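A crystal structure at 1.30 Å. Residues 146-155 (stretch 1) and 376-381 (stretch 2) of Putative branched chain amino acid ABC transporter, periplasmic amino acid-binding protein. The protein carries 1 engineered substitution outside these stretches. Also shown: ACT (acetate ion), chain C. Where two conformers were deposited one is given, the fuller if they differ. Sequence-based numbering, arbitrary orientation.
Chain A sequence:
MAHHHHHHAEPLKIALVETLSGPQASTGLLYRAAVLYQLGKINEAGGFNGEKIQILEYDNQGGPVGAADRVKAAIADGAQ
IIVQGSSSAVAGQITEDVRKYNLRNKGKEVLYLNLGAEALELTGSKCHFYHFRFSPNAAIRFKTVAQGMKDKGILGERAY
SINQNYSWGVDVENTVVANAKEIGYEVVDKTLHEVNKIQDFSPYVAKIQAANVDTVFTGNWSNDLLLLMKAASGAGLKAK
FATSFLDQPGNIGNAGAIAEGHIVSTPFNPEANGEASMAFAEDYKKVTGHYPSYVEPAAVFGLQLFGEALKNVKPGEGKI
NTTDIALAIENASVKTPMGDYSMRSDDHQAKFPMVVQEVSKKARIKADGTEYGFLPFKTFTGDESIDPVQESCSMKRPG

Stretch 1, residues 146-155: AQGMKDKGIL
Stretch 2, residues 376-381: PFKTFT

Residues 146-152 form the end of a helix that packs on strand 376-380 with axes 8.6 Å apart at closest and N-to-C directions 121° apart. Gly148 lies nearest Lys378 (CA-CA 6.1 Å), and Lys152 nearest Phe377 (CA-CA 7.8 Å). In the strand, phi/psi are -131/-11 at Phe377, where psi is far from the usual strand value, -156/130 at Lys378 and -96/137 at Phe380. The helix closes in a Schellman motif: Gly153 adopts phi/psi 84/23, and Ile154 N bonds to Met149 O (3.0 Å).

No hydrogen bond crosses the contact, which rests on two aromatic rings. Phe377 (chi1 p, 64°; chi2 83°) is the residue most covered by the other stretch, 91 Å². Its edge meets the helix backbone, with CE1 3.5 Å from Gly148 O, while Lys152, extended through chi3 (t, t, t) and turned at chi4 (p), sets CD over one face, 3.6 Å from the ring centroid in a CH-pi contact. Lys152 NZ, 5.3 Å from that centroid, adds at most a weak cation-pi attraction. Ile154 (p, t) brings CD1 to 4.3 Å from Phe377 CZ. Phe380 (m, -68°; chi2 -75°) directs its edge at Gly148, CZ to N 3.7 Å.

Among polar groups, Gln147 (t, p) donates from NE2 to Asp151 OD1 (2.9 Å) one helical turn on. Asp151 (m) places OD2 3.6 Å from Phe380 CZ and 4.3 Å from NZ of Lys378 (t, p, t, t), beyond salt-bridge range.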

# COMPACT_ATOMS: atom_id res chain seq x y z
N ALA A 146 -2.18 14.66 6.76
CA ALA A 146 -1.99 15.95 7.39
C ALA A 146 -3.08 16.95 6.97
O ALA A 146 -3.65 17.66 7.80
CB ALA A 146 -0.60 16.50 7.06
N GLN A 147 -3.37 17.00 5.67
CA GLN A 147 -4.40 17.91 5.18
C GLN A 147 -5.78 17.57 5.75
O GLN A 147 -6.55 18.47 6.08
CB GLN A 147 -4.44 17.94 3.66
CG GLN A 147 -5.38 18.99 3.10
CD GLN A 147 -4.91 20.39 3.40
OE1 GLN A 147 -3.73 20.71 3.22
NE2 GLN A 147 -5.82 21.23 3.86
N GLY A 148 -6.09 16.29 5.85
CA GLY A 148 -7.35 15.86 6.44
C GLY A 148 -7.49 16.31 7.88
O GLY A 148 -8.52 16.84 8.28
N MET A 149 -6.43 16.12 8.66
CA MET A 149 -6.41 16.61 10.04
C MET A 149 -6.60 18.13 10.09
O MET A 149 -7.36 18.65 10.92
CB MET A 149 -5.13 16.20 10.74
CG MET A 149 -5.03 14.70 10.92
SD MET A 149 -3.47 14.16 11.63
CE MET A 149 -3.66 14.76 13.32
N LYS A 150 -5.92 18.85 9.20
CA LYS A 150 -6.07 20.30 9.11
C LYS A 150 -7.51 20.70 8.80
O LYS A 150 -8.05 21.60 9.43
CB LYS A 150 -5.11 20.86 8.07
CG LYS A 150 -5.18 22.38 7.91
CD LYS A 150 -4.14 22.85 6.92
CE LYS A 150 -4.14 24.36 6.75
NZ LYS A 150 -2.94 24.80 5.99
N ASP A 151 -8.13 20.02 7.83
CA ASP A 151 -9.51 20.32 7.45
C ASP A 151 -10.48 20.10 8.61
O ASP A 151 -11.49 20.80 8.74
CB ASP A 151 -9.95 19.46 6.25
CG ASP A 151 -9.22 19.81 4.96
OD1 ASP A 151 -8.52 20.84 4.90
OD2 ASP A 151 -9.36 19.04 3.98
N LYS A 152 -10.16 19.13 9.46
CA LYS A 152 -11.02 18.76 10.58
C LYS A 152 -10.74 19.63 11.81
O LYS A 152 -11.53 19.68 12.75
CB LYS A 152 -10.86 17.27 10.92
CG LYS A 152 -11.82 16.75 12.00
CD LYS A 152 -11.52 15.31 12.37
CE LYS A 152 -12.25 14.91 13.65
NZ LYS A 152 -13.72 15.13 13.55
N GLY A 153 -9.61 20.33 11.80
CA GLY A 153 -9.24 21.19 12.91
C GLY A 153 -8.55 20.46 14.05
O GLY A 153 -8.54 20.94 15.18
N ILE A 154 -7.95 19.30 13.74
CA ILE A 154 -7.30 18.49 14.77
C ILE A 154 -5.80 18.33 14.56
O ILE A 154 -5.17 17.44 15.14
CB ILE A 154 -7.95 17.09 14.89
CG1 ILE A 154 -7.82 16.30 13.58
CG2 ILE A 154 -9.41 17.23 15.31
CD1 ILE A 154 -8.22 14.83 13.72
N LEU A 155 -5.23 19.20 13.73
CA LEU A 155 -3.78 19.25 13.54
C LEU A 155 -3.16 20.41 14.33
O LEU A 155 -3.33 21.58 13.98
CB LEU A 155 -3.46 19.42 12.05
CG LEU A 155 -1.98 19.40 11.66
CD1 LEU A 155 -1.39 18.00 11.82
CD2 LEU A 155 -1.80 19.90 10.23
N PRO A 376 -14.36 7.17 9.23
CA PRO A 376 -13.92 8.12 8.21
C PRO A 376 -14.43 9.54 8.50
O PRO A 376 -15.56 9.68 8.96
CB PRO A 376 -14.58 7.59 6.93
CG PRO A 376 -15.81 6.88 7.40
CD PRO A 376 -15.48 6.32 8.77
N PHE A 377 -13.61 10.55 8.24
CA PHE A 377 -14.06 11.93 8.42
C PHE A 377 -13.78 12.86 7.24
O PHE A 377 -14.29 13.98 7.20
CB PHE A 377 -13.56 12.55 9.74
CG PHE A 377 -12.06 12.69 9.83
CD1 PHE A 377 -11.42 13.78 9.27
CD2 PHE A 377 -11.31 11.74 10.51
CE1 PHE A 377 -10.04 13.92 9.36
CE2 PHE A 377 -9.93 11.88 10.61
CZ PHE A 377 -9.30 12.97 10.05
N LYS A 378 -12.97 12.41 6.28
CA LYS A 378 -12.66 13.20 5.09
C LYS A 378 -12.25 12.28 3.96
O LYS A 378 -11.39 11.42 4.13
CB LYS A 378 -11.54 14.20 5.38
CG LYS A 378 -11.05 14.98 4.16
CD LYS A 378 -12.14 15.89 3.60
CE LYS A 378 -11.63 16.68 2.40
NZ LYS A 378 -12.69 17.54 1.80
N THR A 379 -12.86 12.46 2.79
CA THR A 379 -12.44 11.74 1.60
C THR A 379 -11.93 12.73 0.57
O THR A 379 -12.62 13.69 0.22
CB THR A 379 -13.58 10.93 0.98
OG1 THR A 379 -13.96 9.88 1.88
CG2 THR A 379 -13.13 10.31 -0.34
N PHE A 380 -10.70 12.51 0.11
CA PHE A 380 -10.14 13.30 -0.97
C PHE A 380 -10.36 12.55 -2.27
O PHE A 380 -10.17 11.34 -2.34
CB PHE A 380 -8.65 13.52 -0.75
CG PHE A 380 -8.34 14.41 0.42
CD1 PHE A 380 -8.53 15.78 0.33
CD2 PHE A 380 -7.84 13.88 1.60
CE1 PHE A 380 -8.25 16.61 1.41
CE2 PHE A 380 -7.54 14.70 2.68
CZ PHE A 380 -7.76 16.07 2.59
N THR A 381 -10.76 13.27 -3.31
CA THR A 381 -10.95 12.66 -4.62
C THR A 381 -9.61 12.18 -5.18
O THR A 381 -8.55 12.51 -4.66
CB THR A 381 -11.54 13.66 -5.64
OG1 THR A 381 -10.59 14.70 -5.86
CG2 THR A 381 -12.85 14.24 -5.14
C ACT C . -16.30 10.42 4.74
O ACT C . -16.65 11.51 5.26
OXT ACT C . -15.12 10.37 4.33
CH3 ACT C . -17.24 9.25 4.63